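Local coordinates for E3 SUMO-protein ligase SIZ2 (Saccharomyces cerevisiae, PDB 6U75) that probably acts as a SUMO E3 ligase of the PIAS family, promoting attachment of SUMO to target proteins, septins perhaps among them, at residues Asn47-Ser59 with Lys128-Phe140. Numbering follows the deposited sequence.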
ATOM      1  N   ASN A  47     -15.966  -7.741 -14.885  1.00 51.00           N
ATOM      2  CA  ASN A  47     -15.388  -8.174 -13.620  1.00 46.56           C
ATOM      3  C   ASN A  47     -15.583  -7.075 -12.587  1.00 35.51           C
ATOM      4  O   ASN A  47     -15.216  -5.921 -12.826  1.00 39.21           O
ATOM      5  CB  ASN A  47     -13.899  -8.505 -13.783  1.00 51.49           C
ATOM      6  CG  ASN A  47     -13.338  -9.266 -12.599  1.00 41.10           C
ATOM      7  OD1 ASN A  47     -13.750  -9.057 -11.458  1.00 42.29           O
ATOM      8  ND2 ASN A  47     -12.393 -10.159 -12.866  1.00 46.71           N
ATOM      9  N   LYS A  48     -16.156  -7.445 -11.441  1.00 48.71           N
ATOM     10  CA  LYS A  48     -16.476  -6.469 -10.407  1.00 42.36           C
ATOM     11  C   LYS A  48     -15.233  -5.822  -9.814  1.00 37.64           C
ATOM     12  O   LYS A  48     -15.334  -4.738  -9.228  1.00 39.43           O
ATOM     13  CB  LYS A  48     -17.287  -7.137  -9.293  1.00 42.81           C
ATOM     14  CG  LYS A  48     -18.517  -7.901  -9.779  1.00 63.66           C
ATOM     15  CD  LYS A  48     -18.708  -9.214  -9.022  1.00 69.23           C
ATOM     16  CE  LYS A  48     -17.624 -10.238  -9.353  1.00 68.76           C
ATOM     17  NZ  LYS A  48     -17.552 -10.561 -10.807  1.00 53.41           N
ATOM     18  N   SER A  49     -14.071  -6.457  -9.945  1.00 40.31           N
ATOM     19  CA  SER A  49     -12.835  -5.952  -9.365  1.00 37.03           C
ATOM     20  C   SER A  49     -12.066  -5.035 -10.305  1.00 31.03           C
ATOM     21  O   SER A  49     -10.962  -4.606  -9.956  1.00 37.36           O
ATOM     22  CB  SER A  49     -11.936  -7.120  -8.948  1.00 38.21           C
ATOM     23  OG  SER A  49     -12.533  -7.878  -7.911  1.00 62.39           O
ATOM     24  N   TYR A  50     -12.611  -4.726 -11.479  1.00 24.97           N
ATOM     25  CA  TYR A  50     -11.937  -3.854 -12.431  1.00 33.06           C
ATOM     26  C   TYR A  50     -12.396  -2.416 -12.233  1.00 26.17           C
ATOM     27  O   TYR A  50     -13.598  -2.134 -12.222  1.00 35.41           O
ATOM     28  CB  TYR A  50     -12.208  -4.299 -13.871  1.00 33.88           C
ATOM     29  CG  TYR A  50     -11.524  -5.591 -14.278  1.00 33.01           C
ATOM     30  CD1 TYR A  50     -10.713  -6.289 -13.390  1.00 40.58           C
ATOM     31  CD2 TYR A  50     -11.686  -6.107 -15.556  1.00 34.77           C
ATOM     32  CE1 TYR A  50     -10.090  -7.466 -13.765  1.00 38.10           C
ATOM     33  CE2 TYR A  50     -11.067  -7.280 -15.939  1.00 37.35           C
ATOM     34  CZ  TYR A  50     -10.270  -7.955 -15.040  1.00 45.64           C
ATOM     35  OH  TYR A  50      -9.650  -9.125 -15.416  1.00 40.71           O
ATOM     36  N   LYS A  51     -11.430  -1.512 -12.081  1.00 24.84           N
ATOM     37  CA  LYS A  51     -11.693  -0.094 -11.903  1.00 32.30           C
ATOM     38  C   LYS A  51     -10.784   0.705 -12.828  1.00 26.64           C
ATOM     39  O   LYS A  51      -9.743   0.223 -13.278  1.00 26.80           O
ATOM     40  CB  LYS A  51     -11.464   0.349 -10.448  1.00 29.95           C
ATOM     41  CG  LYS A  51     -12.265  -0.423  -9.406  1.00 36.67           C
ATOM     42  CD  LYS A  51     -13.764  -0.304  -9.633  1.00 44.59           C
ATOM     43  CE  LYS A  51     -14.546  -0.594  -8.362  1.00 45.02           C
ATOM     44  NZ  LYS A  51     -14.668   0.618  -7.504  1.00 63.58           N
ATOM     45  N   LEU A  52     -11.188   1.941 -13.109  1.00 25.93           N
ATOM     46  CA  LEU A  52     -10.384   2.868 -13.900  1.00 26.02           C
ATOM     47  C   LEU A  52      -9.662   3.803 -12.939  1.00 26.70           C
ATOM     48  O   LEU A  52     -10.293   4.636 -12.281  1.00 32.42           O
ATOM     49  CB  LEU A  52     -11.248   3.650 -14.885  1.00 26.98           C
ATOM     50  CG  LEU A  52     -10.486   4.682 -15.720  1.00 32.80           C
ATOM     51  CD1 LEU A  52      -9.408   4.006 -16.554  1.00 34.82           C
ATOM     52  CD2 LEU A  52     -11.431   5.474 -16.609  1.00 29.59           C
ATOM     53  N   TYR A  53      -8.341   3.668 -12.860  1.00 27.66           N
ATOM     54  CA  TYR A  53      -7.526   4.412 -11.912  1.00 26.64           C
ATOM     55  C   TYR A  53      -6.648   5.418 -12.644  1.00 26.30           C
ATOM     56  O   TYR A  53      -6.007   5.085 -13.649  1.00 26.15           O
ATOM     57  CB  TYR A  53      -6.654   3.467 -11.080  1.00 26.36           C
ATOM     58  CG  TYR A  53      -7.343   2.857  -9.877  1.00 25.15           C
ATOM     59  CD1 TYR A  53      -8.714   2.983  -9.686  1.00 27.26           C
ATOM     60  CD2 TYR A  53      -6.614   2.165  -8.918  1.00 27.72           C
ATOM     61  CE1 TYR A  53      -9.338   2.430  -8.583  1.00 36.82           C
ATOM     62  CE2 TYR A  53      -7.230   1.609  -7.813  1.00 31.28           C
ATOM     63  CZ  TYR A  53      -8.590   1.745  -7.650  1.00 28.26           C
ATOM     64  OH  TYR A  53      -9.205   1.193  -6.551  1.00 28.35           O
ATOM     65  N   LEU A  54      -6.634   6.644 -12.129  1.00 26.45           N
ATOM     66  CA  LEU A  54      -5.720   7.686 -12.570  1.00 25.12           C
ATOM     67  C   LEU A  54      -4.434   7.608 -11.758  1.00 26.42           C
ATOM     68  O   LEU A  54      -4.465   7.410 -10.541  1.00 30.55           O
ATOM     69  CB  LEU A  54      -6.367   9.060 -12.402  1.00 37.95           C
ATOM     70  CG  LEU A  54      -5.548  10.294 -12.782  1.00 40.01           C
ATOM     71  CD1 LEU A  54      -5.472  10.457 -14.290  1.00 44.43           C
ATOM     72  CD2 LEU A  54      -6.145  11.534 -12.136  1.00 42.96           C
ATOM     73  N   PHE A  55      -3.303   7.763 -12.441  1.00 27.85           N
ATOM     74  CA  PHE A  55      -1.987   7.685 -11.826  1.00 25.77           C
ATOM     75  C   PHE A  55      -1.196   8.939 -12.165  1.00 28.09           C
ATOM     76  O   PHE A  55      -1.319   9.483 -13.266  1.00 36.59           O
ATOM     77  CB  PHE A  55      -1.222   6.446 -12.304  1.00 29.74           C
ATOM     78  CG  PHE A  55      -1.827   5.147 -11.853  1.00 35.18           C
ATOM     79  CD1 PHE A  55      -2.901   4.594 -12.530  1.00 27.80           C
ATOM     80  CD2 PHE A  55      -1.317   4.477 -10.754  1.00 33.92           C
ATOM     81  CE1 PHE A  55      -3.456   3.400 -12.115  1.00 24.65           C
ATOM     82  CE2 PHE A  55      -1.869   3.283 -10.337  1.00 38.46           C
ATOM     83  CZ  PHE A  55      -2.939   2.744 -11.018  1.00 25.75           C
ATOM     84  N   SER A  56      -0.381   9.386 -11.213  1.00 34.16           N
ATOM     85  CA  SER A  56       0.491  10.535 -11.395  1.00 26.53           C
ATOM     86  C   SER A  56       1.858  10.196 -10.826  1.00 25.76           C
ATOM     87  O   SER A  56       1.957   9.623  -9.737  1.00 26.61           O
ATOM     88  CB  SER A  56      -0.070  11.787 -10.709  1.00 28.74           C
ATOM     89  OG  SER A  56       0.818  12.885 -10.832  1.00 23.86           O
ATOM     90  N   GLY A  57       2.909  10.545 -11.565  1.00 31.48           N
ATOM     91  CA  GLY A  57       4.259  10.254 -11.127  1.00 32.75           C
ATOM     92  C   GLY A  57       5.215  11.364 -11.511  1.00 28.76           C
ATOM     93  O   GLY A  57       4.937  12.175 -12.393  1.00 29.63           O
ATOM     94  N   PHE A  58       6.353  11.392 -10.822  1.00 34.22           N
ATOM     95  CA  PHE A  58       7.405  12.336 -11.173  1.00 29.40           C
ATOM     96  C   PHE A  58       7.956  12.002 -12.553  1.00 38.45           C
ATOM     97  O   PHE A  58       8.302  10.850 -12.834  1.00 40.63           O
ATOM     98  CB  PHE A  58       8.527  12.306 -10.134  1.00 26.71           C
ATOM     99  CG  PHE A  58       8.200  13.031  -8.857  1.00 44.52           C
ATOM    100  CD1 PHE A  58       7.614  14.288  -8.881  1.00 46.53           C
ATOM    101  CD2 PHE A  58       8.484  12.456  -7.630  1.00 44.81           C
ATOM    102  CE1 PHE A  58       7.317  14.954  -7.708  1.00 42.23           C
ATOM    103  CE2 PHE A  58       8.189  13.116  -6.454  1.00 57.31           C
ATOM    104  CZ  PHE A  58       7.604  14.367  -6.492  1.00 54.35           C
ATOM    105  N   SER A  59       8.036  13.013 -13.413  1.00 30.22           N
ATOM    106  CA  SER A  59       8.513  12.852 -14.785  1.00 35.81           C
ATOM    107  C   SER A  59       9.972  13.294 -14.824  1.00 44.29           C
ATOM    108  O   SER A  59      10.281  14.471 -15.015  1.00 41.68           O
ATOM    109  CB  SER A  59       7.654  13.656 -15.754  1.00 37.51           C
ATOM    110  OG  SER A  59       8.183  13.604 -17.068  1.00 48.02           O
ATOM    111  N   LYS A 128       7.898  20.510 -10.169  1.00 44.35           N
ATOM    112  CA  LYS A 128       8.487  19.429 -10.943  1.00 43.73           C
ATOM    113  C   LYS A 128       7.485  18.944 -11.980  1.00 30.70           C
ATOM    114  O   LYS A 128       6.272  19.077 -11.802  1.00 30.42           O
ATOM    115  CB  LYS A 128       8.911  18.263 -10.039  1.00 33.17           C
ATOM    116  CG  LYS A 128      10.166  18.541  -9.221  1.00 49.64           C
ATOM    117  CD  LYS A 128      10.403  17.476  -8.157  1.00 55.41           C
ATOM    118  CE  LYS A 128      10.685  16.110  -8.766  1.00 52.74           C
ATOM    119  NZ  LYS A 128      10.927  15.077  -7.720  1.00 69.45           N
ATOM    120  N   GLU A 129       8.003  18.385 -13.068  1.00 32.94           N
ATOM    121  CA  GLU A 129       7.147  17.868 -14.124  1.00 33.73           C
ATOM    122  C   GLU A 129       6.533  16.538 -13.703  1.00 28.99           C
ATOM    123  O   GLU A 129       7.153  15.741 -12.995  1.00 35.35           O
ATOM    124  CB  GLU A 129       7.937  17.696 -15.421  1.00 34.19           C
ATOM    125  CG  GLU A 129       8.510  18.993 -15.965  1.00 51.57           C
ATOM    126  CD  GLU A 129       9.288  18.796 -17.251  1.00 53.37           C
ATOM    127  OE1 GLU A 129      10.271  19.534 -17.473  1.00 50.08           O
ATOM    128  OE2 GLU A 129       8.919  17.898 -18.037  1.00 71.98           O
ATOM    129  N   TYR A 130       5.299  16.308 -14.146  1.00 26.23           N
ATOM    130  CA  TYR A 130       4.555  15.113 -13.775  1.00 31.85           C
ATOM    131  C   TYR A 130       4.054  14.393 -15.019  1.00 31.02           C
ATOM    132  O   TYR A 130       3.813  15.006 -16.060  1.00 32.26           O
ATOM    133  CB  TYR A 130       3.361  15.454 -12.867  1.00 36.13           C
ATOM    134  CG  TYR A 130       3.749  15.951 -11.491  1.00 34.47           C
ATOM    135  CD1 TYR A 130       3.950  17.303 -11.250  1.00 29.85           C
ATOM    136  CD2 TYR A 130       3.909  15.068 -10.433  1.00 30.69           C
ATOM    137  CE1 TYR A 130       4.304  17.760  -9.996  1.00 30.23           C
ATOM    138  CE2 TYR A 130       4.262  15.516  -9.175  1.00 34.38           C
ATOM    139  CZ  TYR A 130       4.458  16.863  -8.962  1.00 37.85           C
ATOM    140  OH  TYR A 130       4.809  17.314  -7.710  1.00 32.07           O
ATOM    141  N   SER A 131       3.912  13.077 -14.894  1.00 29.34           N
ATOM    142  CA  SER A 131       3.280  12.237 -15.901  1.00 30.00           C
ATOM    143  C   SER A 131       1.946  11.748 -15.356  1.00 39.20           C
ATOM    144  O   SER A 131       1.883  11.222 -14.238  1.00 40.90           O
ATOM    145  CB  SER A 131       4.168  11.046 -16.269  1.00 41.86           C
ATOM    146  OG  SER A 131       5.347  11.467 -16.930  1.00 54.49           O
ATOM    147  N   ILE A 132       0.891  11.925 -16.148  1.00 26.07           N
ATOM    148  CA  ILE A 132      -0.468  11.535 -15.796  1.00 32.69           C
ATOM    149  C   ILE A 132      -0.889  10.418 -16.739  1.00 34.83           C
ATOM    150  O   ILE A 132      -0.798  10.568 -17.964  1.00 35.72           O
ATOM    151  CB  ILE A 132      -1.435  12.728 -15.898  1.00 41.76           C
ATOM    152  CG1 ILE A 132      -1.013  13.853 -14.947  1.00 47.53           C
ATOM    153  CG2 ILE A 132      -2.862  12.286 -15.618  1.00 43.13           C
ATOM    154  CD1 ILE A 132      -1.176  13.522 -13.477  1.00 40.67           C
ATOM    155  N   SER A 133      -1.353   9.307 -16.169  1.00 38.27           N
ATOM    156  CA  SER A 133      -1.766   8.143 -16.935  1.00 34.94           C
ATOM    157  C   SER A 133      -3.090   7.627 -16.391  1.00 34.00           C
ATOM    158  O   SER A 133      -3.510   7.982 -15.289  1.00 35.06           O
ATOM    159  CB  SER A 133      -0.715   7.026 -16.882  1.00 36.55           C
ATOM    160  OG  SER A 133       0.580   7.528 -17.159  1.00 67.46           O
ATOM    161  N   CYS A 134      -3.744   6.773 -17.173  1.00 39.93           N
ATOM    162  CA  CYS A 134      -4.983   6.133 -16.754  1.00 32.77           C
ATOM    163  C   CYS A 134      -4.932   4.668 -17.148  1.00 34.75           C
ATOM    164  O   CYS A 134      -4.569   4.342 -18.282  1.00 33.21           O
ATOM    165  CB  CYS A 134      -6.206   6.806 -17.383  1.00 42.18           C
ATOM    166  SG  CYS A 134      -6.410   8.540 -16.936  1.00 56.10           S
ATOM    167  N   PHE A 135      -5.295   3.792 -16.216  1.00 31.36           N
ATOM    168  CA  PHE A 135      -5.251   2.359 -16.459  1.00 25.87           C
ATOM    169  C   PHE A 135      -6.513   1.704 -15.929  1.00 26.17           C
ATOM    170  O   PHE A 135      -7.028   2.093 -14.879  1.00 32.07           O
ATOM    171  CB  PHE A 135      -4.041   1.698 -15.783  1.00 28.15           C
ATOM    172  CG  PHE A 135      -2.720   2.063 -16.392  1.00 31.02           C
ATOM    173  CD1 PHE A 135      -2.129   3.284 -16.117  1.00 26.81           C
ATOM    174  CD2 PHE A 135      -2.058   1.175 -17.223  1.00 25.77           C
ATOM    175  CE1 PHE A 135      -0.908   3.617 -16.671  1.00 37.43           C
ATOM    176  CE2 PHE A 135      -0.839   1.502 -17.779  1.00 25.09           C
ATOM    177  CZ  PHE A 135      -0.263   2.724 -17.503  1.00 30.35           C
ATOM    178  N   ILE A 136      -6.997   0.704 -16.644  1.00 28.32           N
ATOM    179  CA  ILE A 136      -7.919  -0.251 -16.047  1.00 32.21           C
ATOM    180  C   ILE A 136      -7.095  -1.224 -15.218  1.00 27.05           C
ATOM    181  O   ILE A 136      -6.034  -1.688 -15.650  1.00 28.26           O
ATOM    182  CB  ILE A 136      -8.749  -0.966 -17.126  1.00 27.15           C
ATOM    183  CG1 ILE A 136      -9.539   0.071 -17.929  1.00 28.11           C
ATOM    184  CG2 ILE A 136      -9.689  -1.989 -16.491  1.00 24.38           C
ATOM    185  CD1 ILE A 136     -10.596  -0.512 -18.839  1.00 43.83           C
ATOM    186  N   VAL A 137      -7.560  -1.513 -14.008  1.00 25.77           N
ATOM    187  CA  VAL A 137      -6.791  -2.305 -13.060  1.00 25.54           C
ATOM    188  C   VAL A 137      -7.727  -3.233 -12.304  1.00 25.14           C
ATOM    189  O   VAL A 137      -8.891  -2.910 -12.056  1.00 28.57           O
ATOM    190  CB  VAL A 137      -6.009  -1.418 -12.065  1.00 30.09           C
ATOM    191  CG1 VAL A 137      -5.105  -0.444 -12.806  1.00 27.07           C
ATOM    192  CG2 VAL A 137      -6.970  -0.670 -11.152  1.00 28.36           C
ATOM    193  N   GLU A 138      -7.201  -4.394 -11.937  1.00 26.80           N
ATOM    194  CA  GLU A 138      -7.871  -5.290 -11.004  1.00 32.71           C
ATOM    195  C   GLU A 138      -7.397  -4.942  -9.600  1.00 30.40           C
ATOM    196  O   GLU A 138      -6.190  -4.930  -9.335  1.00 30.25           O
ATOM    197  CB  GLU A 138      -7.570  -6.751 -11.331  1.00 44.04           C
ATOM    198  CG  GLU A 138      -8.387  -7.743 -10.518  1.00 33.89           C
ATOM    199  CD  GLU A 138      -8.058  -9.183 -10.852  1.00 36.13           C
ATOM    200  OE1 GLU A 138      -7.836  -9.975  -9.912  1.00 51.97           O
ATOM    201  OE2 GLU A 138      -8.014  -9.521 -12.053  1.00 44.14           O
ATOM    202  N   VAL A 139      -8.343  -4.640  -8.712  1.00 32.13           N
ATOM    203  CA  VAL A 139      -8.033  -4.225  -7.350  1.00 28.36           C
ATOM    204  C   VAL A 139      -8.211  -5.411  -6.417  1.00 29.75           C
ATOM    205  O   VAL A 139      -9.020  -6.314  -6.665  1.00 41.25           O
ATOM    206  CB  VAL A 139      -8.910  -3.034  -6.903  1.00 30.32           C
ATOM    207  CG1 VAL A 139      -8.730  -1.854  -7.848  1.00 33.39           C
ATOM    208  CG2 VAL A 139     -10.375  -3.443  -6.814  1.00 43.47           C
ATOM    209  N   PHE A 140      -7.446  -5.408  -5.329  1.00 26.47           N
ATOM    210  CA  PHE A 140      -7.497  -6.454  -4.319  1.00 36.06           C
ATOM    211  C   PHE A 140      -7.619  -5.814  -2.945  1.00 30.77           C
ATOM    212  O   PHE A 140      -6.933  -4.833  -2.645  1.00 42.00           O
ATOM    213  CB  PHE A 140      -6.252  -7.342  -4.373  1.00 36.84           C
ATOM    214  CG  PHE A 140      -5.999  -7.949  -5.722  1.00 33.61           C
ATOM    215  CD1 PHE A 140      -6.518  -9.188  -6.047  1.00 37.04           C
ATOM    216  CD2 PHE A 140      -5.241  -7.276  -6.665  1.00 37.04           C
ATOM    217  CE1 PHE A 140      -6.286  -9.749  -7.287  1.00 28.90           C
ATOM    218  CE2 PHE A 140      -5.005  -7.831  -7.907  1.00 33.36           C
ATOM    219  CZ  PHE A 140      -5.529  -9.069  -8.218  1.00 34.27           C
TER
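With CG beside the backbone N (chi1 -77°), the F58 ring lies where the K128 chain, bent at chi3 (65°), carries its ammonium over one face. K128 NZ sits 3.3 Å from the F58 centroid, almost exactly on the ring normal, a cation-pi contact that K128 CE supplements with a CH-pi touch. Y130 lies alongside F58, its CE2 3.4 Å from F58 CE1, the rings oblique. Without the ring, as with an alanine here, K128 NZ is likely to lose its cation-pi partner and Y130 the ring beside it. Further along, the edge of F135 is turned toward the face of F55, centroids 5.8 Å apart; F3 and Y8 extend this aromatic group. V137 CG2 lies over one face of Y53, 3.6 Å from Y53 CD2, while V139 CG1 reaches the Y53 hydroxyl end. On the face opposite F55 and Y53, E138 OE2 meets the edge of the Y50 ring, 3.4 Å from Y50 CE1, and L54 CD1 touches C134 SG; Y50 and I136 there pack on helix 38-46. E65 pairs its two carboxylate oxygens with S59 OG and S131 OG in hydrogen bonds. Ten backbone hydrogen bonds, from V139 N to S49 O (2.9 Å) through to S59 N with E129 O (2.9 Å), join the two segments, forming a long, twisted antiparallel pair within one antiparallel sheet of the PINIT domain, away from the zinc-binding SP-RING.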